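Local atomic coordinates of nucleoside-triphosphatase THEP1 (Aquifex aeolicus, PDB entry 1YE8), a protein that hydrolyses the nucleoside triphosphates ATP, GTP, CTP, TTP and UTP to the corresponding nucleoside diphosphates and phosphate, and has no kinase activity. Residues A[24-33]-A[100-108]; A[1-9]-A[128-139]. All coordinates share one frame; numbering follows the deposited sequence.

Interaction 1: A[24-33]-A[100-108]; sequences LGKRAIGFWT and RKVIIIDEI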
# COMPACT_ATOMS: atom_id res chain seq x y z
N LEU A 24 8.92 -8.10 9.54
CA LEU A 24 8.03 -7.74 10.63
C LEU A 24 7.22 -8.90 11.20
O LEU A 24 6.75 -8.81 12.34
CB LEU A 24 7.10 -6.61 10.19
CG LEU A 24 7.71 -5.21 10.00
CD1 LEU A 24 6.64 -4.31 9.41
CD2 LEU A 24 8.24 -4.62 11.30
N GLY A 25 7.04 -9.98 10.44
CA GLY A 25 6.29 -11.12 10.94
C GLY A 25 4.87 -10.76 11.32
O GLY A 25 4.16 -10.09 10.55
N LYS A 26 4.45 -11.16 12.51
CA LYS A 26 3.08 -10.99 12.96
C LYS A 26 2.76 -9.52 13.25
O LYS A 26 1.60 -9.16 13.48
CB LYS A 26 2.82 -11.86 14.20
CG LYS A 26 2.82 -13.36 13.91
CD LYS A 26 2.63 -14.14 15.21
CE LYS A 26 2.32 -15.61 14.95
NZ LYS A 26 3.36 -16.50 15.55
N ARG A 27 3.77 -8.66 13.22
CA ARG A 27 3.53 -7.23 13.41
C ARG A 27 2.83 -6.59 12.20
O ARG A 27 2.17 -5.57 12.35
CB ARG A 27 4.84 -6.48 13.64
CG ARG A 27 5.50 -6.80 14.98
CD ARG A 27 6.92 -6.26 15.06
NE ARG A 27 6.90 -4.80 15.12
CZ ARG A 27 7.99 -4.03 15.06
NH1 ARG A 27 9.18 -4.60 14.97
NH2 ARG A 27 7.88 -2.72 15.13
N ALA A 28 3.02 -7.18 11.02
CA ALA A 28 2.55 -6.57 9.78
C ALA A 28 1.14 -7.03 9.45
O ALA A 28 0.89 -8.24 9.39
CB ALA A 28 3.49 -6.90 8.65
N ILE A 29 0.22 -6.08 9.24
CA ILE A 29 -1.16 -6.42 8.85
C ILE A 29 -1.60 -5.49 7.72
O ILE A 29 -1.50 -4.27 7.85
CB ILE A 29 -2.16 -6.30 10.04
CG1 ILE A 29 -1.66 -7.01 11.31
CG2 ILE A 29 -3.52 -6.81 9.61
CD1 ILE A 29 -2.40 -6.56 12.61
N GLY A 30 -2.08 -6.05 6.61
CA GLY A 30 -2.53 -5.23 5.50
C GLY A 30 -2.46 -5.98 4.18
O GLY A 30 -2.78 -7.17 4.12
N PHE A 31 -2.03 -5.30 3.13
CA PHE A 31 -1.99 -5.92 1.82
C PHE A 31 -0.96 -5.28 0.93
O PHE A 31 -0.55 -4.11 1.15
CB PHE A 31 -3.39 -5.91 1.15
CG PHE A 31 -3.84 -4.54 0.68
CD1 PHE A 31 -3.41 -4.02 -0.53
CD2 PHE A 31 -4.67 -3.76 1.49
CE1 PHE A 31 -3.82 -2.76 -0.95
CE2 PHE A 31 -5.07 -2.49 1.07
CZ PHE A 31 -4.65 -2.00 -0.15
N TRP A 32 -0.60 -6.03 -0.11
CA TRP A 32 0.19 -5.49 -1.21
C TRP A 32 -0.44 -5.88 -2.53
O TRP A 32 -1.45 -6.59 -2.57
CB TRP A 32 1.67 -5.90 -1.12
CG TRP A 32 1.92 -7.39 -1.17
CD1 TRP A 32 2.16 -8.15 -2.28
CD2 TRP A 32 1.93 -8.28 -0.06
NE1 TRP A 32 2.33 -9.47 -1.92
CE2 TRP A 32 2.19 -9.58 -0.56
CE3 TRP A 32 1.75 -8.12 1.33
CZ2 TRP A 32 2.28 -10.71 0.27
CZ3 TRP A 32 1.83 -9.25 2.15
CH2 TRP A 32 2.09 -10.52 1.61
N THR A 33 0.13 -5.35 -3.62
CA THR A 33 -0.46 -5.52 -4.94
C THR A 33 0.58 -6.07 -5.90
O THR A 33 1.63 -5.45 -6.10
CB THR A 33 -1.03 -4.17 -5.42
OG1 THR A 33 -2.13 -3.79 -4.59
CG2 THR A 33 -1.65 -4.28 -6.83
N ARG A 100 3.25 -2.04 18.40
CA ARG A 100 4.19 -2.88 17.67
C ARG A 100 3.66 -3.21 16.27
O ARG A 100 4.44 -3.54 15.37
CB ARG A 100 4.49 -4.18 18.43
CG ARG A 100 5.17 -3.99 19.78
CD ARG A 100 6.66 -3.73 19.69
NE ARG A 100 7.39 -4.88 19.14
CZ ARG A 100 8.64 -4.84 18.71
NH1 ARG A 100 9.32 -3.70 18.75
NH2 ARG A 100 9.21 -5.94 18.23
N LYS A 101 2.35 -3.13 16.09
CA LYS A 101 1.76 -3.46 14.79
C LYS A 101 2.02 -2.35 13.78
O LYS A 101 2.09 -1.15 14.10
CB LYS A 101 0.25 -3.72 14.91
CG LYS A 101 -0.17 -4.88 15.81
CD LYS A 101 0.27 -6.25 15.33
CE LYS A 101 -0.35 -7.33 16.21
NZ LYS A 101 0.25 -8.66 15.97
N VAL A 102 2.15 -2.79 12.53
CA VAL A 102 2.42 -1.91 11.40
C VAL A 102 1.41 -2.23 10.31
O VAL A 102 1.33 -3.38 9.85
CB VAL A 102 3.86 -2.09 10.87
CG1 VAL A 102 4.12 -1.14 9.70
CG2 VAL A 102 4.88 -1.87 12.00
N ILE A 103 0.65 -1.21 9.91
CA ILE A 103 -0.34 -1.34 8.83
C ILE A 103 0.39 -1.29 7.50
O ILE A 103 1.25 -0.43 7.30
CB ILE A 103 -1.38 -0.20 8.93
CG1 ILE A 103 -2.04 -0.22 10.32
CG2 ILE A 103 -2.41 -0.34 7.81
CD1 ILE A 103 -2.95 0.97 10.58
N ILE A 104 0.03 -2.19 6.58
CA ILE A 104 0.71 -2.31 5.28
C ILE A 104 -0.26 -1.95 4.15
O ILE A 104 -1.32 -2.56 4.05
CB ILE A 104 1.22 -3.76 5.06
CG1 ILE A 104 2.08 -4.23 6.25
CG2 ILE A 104 1.92 -3.88 3.72
CD1 ILE A 104 3.40 -3.48 6.48
N ILE A 105 0.10 -0.97 3.33
CA ILE A 105 -0.82 -0.53 2.25
C ILE A 105 -0.03 -0.32 0.95
O ILE A 105 0.53 0.77 0.73
CB ILE A 105 -1.56 0.80 2.63
CG1 ILE A 105 -2.09 0.79 4.08
CG2 ILE A 105 -2.72 1.03 1.63
CD1 ILE A 105 -2.82 2.07 4.47
N ASP A 106 0.01 -1.33 0.10
CA ASP A 106 0.65 -1.18 -1.22
C ASP A 106 -0.43 -1.54 -2.23
O ASP A 106 -0.82 -2.71 -2.33
CB ASP A 106 1.88 -2.11 -1.33
CG ASP A 106 2.38 -2.25 -2.74
OD1 ASP A 106 2.74 -1.22 -3.37
OD2 ASP A 106 2.46 -3.36 -3.31
N GLU A 107 -0.94 -0.58 -3.01
CA GLU A 107 -0.46 0.77 -3.20
C GLU A 107 -1.61 1.75 -3.02
O GLU A 107 -2.77 1.46 -3.36
CB GLU A 107 0.10 0.89 -4.63
CG GLU A 107 0.65 2.26 -4.97
CD GLU A 107 1.58 2.29 -6.16
OE1 GLU A 107 1.95 1.25 -6.74
OE2 GLU A 107 1.97 3.39 -6.55
N ILE A 108 -1.30 2.94 -2.52
CA ILE A 108 -2.24 4.04 -2.59
C ILE A 108 -2.06 4.66 -3.97
O ILE A 108 -1.41 5.70 -4.15
CB ILE A 108 -2.03 5.05 -1.44
CG1 ILE A 108 -2.03 4.32 -0.08
CG2 ILE A 108 -3.10 6.17 -1.47
CD1 ILE A 108 -1.59 5.15 1.06
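Arg-27 and Arg-100 lie with their guanidinium groups stacked, centres 3.8 Å apart and planes 19° from parallel, while Leu-24 CD2 covers the opposite face of the Arg-27 group. The closeness of two like charges is probably eased by acceptors beyond the segments: Arg-27 NH1 bonds to Glu-177 O, and Arg-100 NH1 to O of the C-terminal residue Arg-178. A bend at chi3 (69°) swings Arg-27 NE round to Arg-100 O at 2.8 Å, an almost straight bond (179°) that lies in the guanidinium plane and fixes its rotation. Without the guanidinium, as with an alanine here, Arg-100 O would probably lose this donor and the Arg-100 guanidinium its stacking partner. Nearby, Lys-101 folds back so that NZ reaches Lys-26 O at 2.9 Å from above the carbonyl plane. The Leu-24 side chain crosses that of Val-102 at roughly a right angle, with CD1 against Val-102 CB, and Ala-28 CB rests on Ile-104 CG1. Gly-30 sits where a CB would clash with Ile-104 O. Beyond it the Phe-31 ring leans in obliquely, its CZ 4.0 Å from Ile-105 CG2 and its CE1 3.3 Å from Asp-106 O. Thr-33 grips Asp-106 twice: its OG1 donates to Asp-106 O at 2.8 Å, and its N meets OD2 at 3.1 Å from above the carboxylate plane. Thr-14 OG1 also bonds to OD2 and Thr-136 OG1 to OD1, which holds the carboxylate near a bound magnesium ion, consistent with a Walker B aspartate. Backbone hydrogen bonds of the parallel type join strand 28-29, an outer strand of the central sheet, to strand 102-105. Helix 77-97 packs on Ile-29 and Phe-31, helix 13-24 on Trp-32 and Ile-104.

Interaction 2: A[1-9]-A[128-139]; sequences MKIIITGEP and DPNVNVVATIPI. With NA (sodium ion), chain C.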
# COMPACT_ATOMS: atom_id res chain seq x y z
N MSE A 1 4.83 6.14 13.50
CA MSE A 1 5.84 6.20 12.40
C MSE A 1 5.12 5.88 11.08
O MSE A 1 4.47 4.84 10.98
CB MSE A 1 6.97 5.21 12.69
CG MSE A 1 7.98 5.01 11.58
SE MSE A 1 9.18 6.51 11.42
CE MSE A 1 9.88 6.65 13.23
N LYS A 2 5.22 6.77 10.10
CA LYS A 2 4.61 6.55 8.77
C LYS A 2 5.75 6.49 7.77
O LYS A 2 6.50 7.47 7.63
CB LYS A 2 3.66 7.69 8.35
CG LYS A 2 2.52 8.07 9.31
CD LYS A 2 1.47 6.97 9.37
CE LYS A 2 0.23 7.30 10.18
NZ LYS A 2 0.54 7.73 11.57
N ILE A 3 5.92 5.35 7.10
CA ILE A 3 6.94 5.20 6.06
C ILE A 3 6.23 5.23 4.72
O ILE A 3 5.37 4.36 4.46
CB ILE A 3 7.68 3.82 6.19
CG1 ILE A 3 8.22 3.58 7.61
CG2 ILE A 3 8.77 3.71 5.13
CD1 ILE A 3 9.33 4.52 8.01
N ILE A 4 6.55 6.22 3.89
CA ILE A 4 5.93 6.36 2.57
C ILE A 4 7.00 6.08 1.53
O ILE A 4 8.00 6.81 1.43
CB ILE A 4 5.36 7.78 2.38
CG1 ILE A 4 4.34 8.10 3.48
CG2 ILE A 4 4.71 7.90 0.99
CD1 ILE A 4 3.76 9.46 3.44
N ILE A 5 6.78 5.04 0.74
CA ILE A 5 7.73 4.61 -0.29
C ILE A 5 7.17 4.99 -1.66
O ILE A 5 6.05 4.63 -2.02
CB ILE A 5 7.97 3.09 -0.22
CG1 ILE A 5 8.53 2.69 1.15
CG2 ILE A 5 8.91 2.64 -1.36
CD1 ILE A 5 8.34 1.21 1.47
N THR A 6 7.96 5.74 -2.42
CA THR A 6 7.57 6.15 -3.75
C THR A 6 8.68 5.81 -4.74
O THR A 6 9.75 5.36 -4.33
CB THR A 6 7.16 7.65 -3.72
OG1 THR A 6 6.50 8.01 -4.94
CG2 THR A 6 8.37 8.62 -3.56
N GLY A 7 8.41 5.98 -6.03
CA GLY A 7 9.41 5.69 -7.03
C GLY A 7 8.77 5.29 -8.33
O GLY A 7 7.55 5.12 -8.41
N GLU A 8 9.60 5.11 -9.36
CA GLU A 8 9.09 4.85 -10.71
C GLU A 8 8.36 3.51 -10.77
O GLU A 8 8.68 2.59 -10.01
CB GLU A 8 10.23 4.90 -11.74
CG GLU A 8 11.12 6.17 -11.75
CD GLU A 8 10.39 7.49 -12.06
OE1 GLU A 8 9.42 7.44 -12.87
OE2 GLU A 8 10.81 8.59 -11.53
N PRO A 9 7.39 3.36 -11.68
CA PRO A 9 6.77 2.06 -11.92
C PRO A 9 7.86 1.03 -12.22
O PRO A 9 8.75 1.34 -13.01
CB PRO A 9 5.91 2.30 -13.16
CG PRO A 9 5.64 3.74 -13.18
CD PRO A 9 6.84 4.41 -12.57
N ASP A 128 -3.85 9.58 11.49
CA ASP A 128 -3.92 9.17 12.88
C ASP A 128 -2.49 9.03 13.40
O ASP A 128 -1.77 8.12 12.98
CB ASP A 128 -4.68 7.85 13.02
CG ASP A 128 -4.95 7.47 14.46
OD1 ASP A 128 -4.15 7.85 15.36
OD2 ASP A 128 -5.92 6.76 14.79
N PRO A 129 -2.08 9.90 14.31
CA PRO A 129 -0.70 9.86 14.84
C PRO A 129 -0.38 8.58 15.60
O PRO A 129 0.81 8.28 15.76
CB PRO A 129 -0.67 11.04 15.83
CG PRO A 129 -2.10 11.26 16.20
CD PRO A 129 -2.88 10.97 14.94
N ASN A 130 -1.40 7.85 16.06
CA ASN A 130 -1.23 6.73 16.99
C ASN A 130 -1.01 5.37 16.35
O ASN A 130 -1.06 4.35 17.05
CB ASN A 130 -2.43 6.62 17.95
CG ASN A 130 -2.75 7.93 18.66
OD1 ASN A 130 -1.86 8.58 19.23
ND2 ASN A 130 -4.02 8.33 18.62
N VAL A 131 -0.78 5.33 15.04
CA VAL A 131 -0.55 4.06 14.36
C VAL A 131 0.66 4.13 13.45
O VAL A 131 0.95 5.19 12.88
CB VAL A 131 -1.79 3.58 13.53
CG1 VAL A 131 -3.02 3.36 14.42
CG2 VAL A 131 -2.14 4.51 12.34
N ASN A 132 1.35 3.00 13.32
CA ASN A 132 2.46 2.85 12.38
C ASN A 132 1.99 2.30 11.05
O ASN A 132 1.11 1.42 11.00
CB ASN A 132 3.53 1.93 12.96
CG ASN A 132 4.03 2.40 14.31
OD1 ASN A 132 4.45 3.54 14.46
ND2 ASN A 132 3.96 1.52 15.30
N VAL A 133 2.57 2.82 9.96
CA VAL A 133 2.16 2.44 8.61
C VAL A 133 3.34 2.39 7.67
O VAL A 133 4.24 3.24 7.74
CB VAL A 133 1.13 3.45 8.00
CG1 VAL A 133 0.60 2.95 6.65
CG2 VAL A 133 -0.04 3.74 8.96
N VAL A 134 3.35 1.38 6.78
CA VAL A 134 4.21 1.39 5.59
C VAL A 134 3.29 1.41 4.38
O VAL A 134 2.46 0.50 4.21
CB VAL A 134 5.12 0.14 5.53
CG1 VAL A 134 5.89 0.09 4.21
CG2 VAL A 134 6.08 0.15 6.72
N ALA A 135 3.42 2.45 3.56
CA ALA A 135 2.51 2.61 2.40
C ALA A 135 3.34 3.01 1.19
O ALA A 135 4.42 3.60 1.33
CB ALA A 135 1.43 3.63 2.66
N THR A 136 2.82 2.71 0.00
CA THR A 136 3.47 3.14 -1.23
C THR A 136 2.54 4.09 -1.97
O THR A 136 1.30 4.00 -1.90
CB THR A 136 3.79 1.96 -2.14
OG1 THR A 136 2.59 1.22 -2.41
CG2 THR A 136 4.74 0.99 -1.44
N ILE A 137 3.16 5.01 -2.72
CA ILE A 137 2.45 5.91 -3.63
C ILE A 137 3.24 6.03 -4.91
O ILE A 137 4.46 5.89 -4.92
CB ILE A 137 2.22 7.33 -3.02
CG1 ILE A 137 3.55 7.98 -2.57
CG2 ILE A 137 1.17 7.28 -1.91
CD1 ILE A 137 3.38 9.42 -2.14
N PRO A 138 2.54 6.33 -6.01
CA PRO A 138 3.23 6.58 -7.27
C PRO A 138 4.07 7.85 -7.19
O PRO A 138 3.89 8.69 -6.29
CB PRO A 138 2.09 6.68 -8.30
CG PRO A 138 0.86 6.90 -7.53
CD PRO A 138 1.07 6.45 -6.13
N ILE A 139 5.02 7.97 -8.11
CA ILE A 139 5.92 9.13 -8.11
C ILE A 139 5.28 10.40 -8.67
O ILE A 139 5.73 11.51 -8.40
CB ILE A 139 7.24 8.78 -8.86
CG1 ILE A 139 8.37 9.76 -8.53
CG2 ILE A 139 7.02 8.67 -10.35
CD1 ILE A 139 8.84 9.75 -7.07
NA NA C . 7.10 1.29 -8.62
O HOH W 1 2.89 8.20 13.05
O HOH W 2 5.21 5.62 -9.80
O HOH W 3 4.31 0.67 -7.78
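Lys-2 and Val-133 pair across two parallel strands with their side chains on the same face of the sheet. From CB, the lysine slants across Val-133: a bend at chi2 (-69°) lays CD 3.6 Å from Val-133 CG2, CE comes up equally close to the carbonyl oxygens of Asp-128 and Val-131, and a second bend at chi4 (-55°) delivers NZ to both of them. NZ donates to Asp-128 O at 2.7 Å and to Val-131 O at 2.9 Å, the latter in the carbonyl plane, and a water that it shares with Met-1 N takes a third bond. The buried ammonium thus closes off the type I turn 128-131, whose Asp-128 OD1 also accepts from Asn-130 N in an Asx turn. Met-1, a selenomethionine, gives its terminal N to Asn-132 OD1 at 2.8 Å, in the carbonyl plane. On the other face Ile-3 lies alongside Val-134, and Ile-5 CD1 meets Val-134 CG1 at 3.8 Å. Where the strands end, Ile-139 crosses Thr-6 at about a right angle, setting its CD1 3.7 Å from Thr-6 CG2, and a water bridges Gly-7 O and Ile-139 N. Glu-8 O binds a sodium ion at 2.5 Å, at a site it shares with Lys-13. Strand 2-6 runs straight into the phosphate-binding P-loop (Walker A) that begins at Gly-7, and its neighbour 132-136 separates it from strand 102-105, the order characteristic of RecA-like P-loop NTPases.

How the interactions relate
Strand 2-6 opens the chain and passes through the P-loop into helix 13-24, which delivers segment 24-33. The chain then builds the antiparallel sheet and helix 77-97 before segment 100-108 returns beside 24-33, so that interaction 1 closes the inner loop. After helix 116-126, segment 128-139 comes back to the N-terminal strand and interaction 2 closes a wider loop that encloses the first; the two do not cross. Strands 102-105 and 132-136 are neighbours, so both contacts share the parallel sheet, and interaction 1 also ties it to the antiparallel sheet through 31-33. At the C-terminal ends of these strands the Asp-106 and Thr-136 pair joins the two contacts beside the probable nucleotide site.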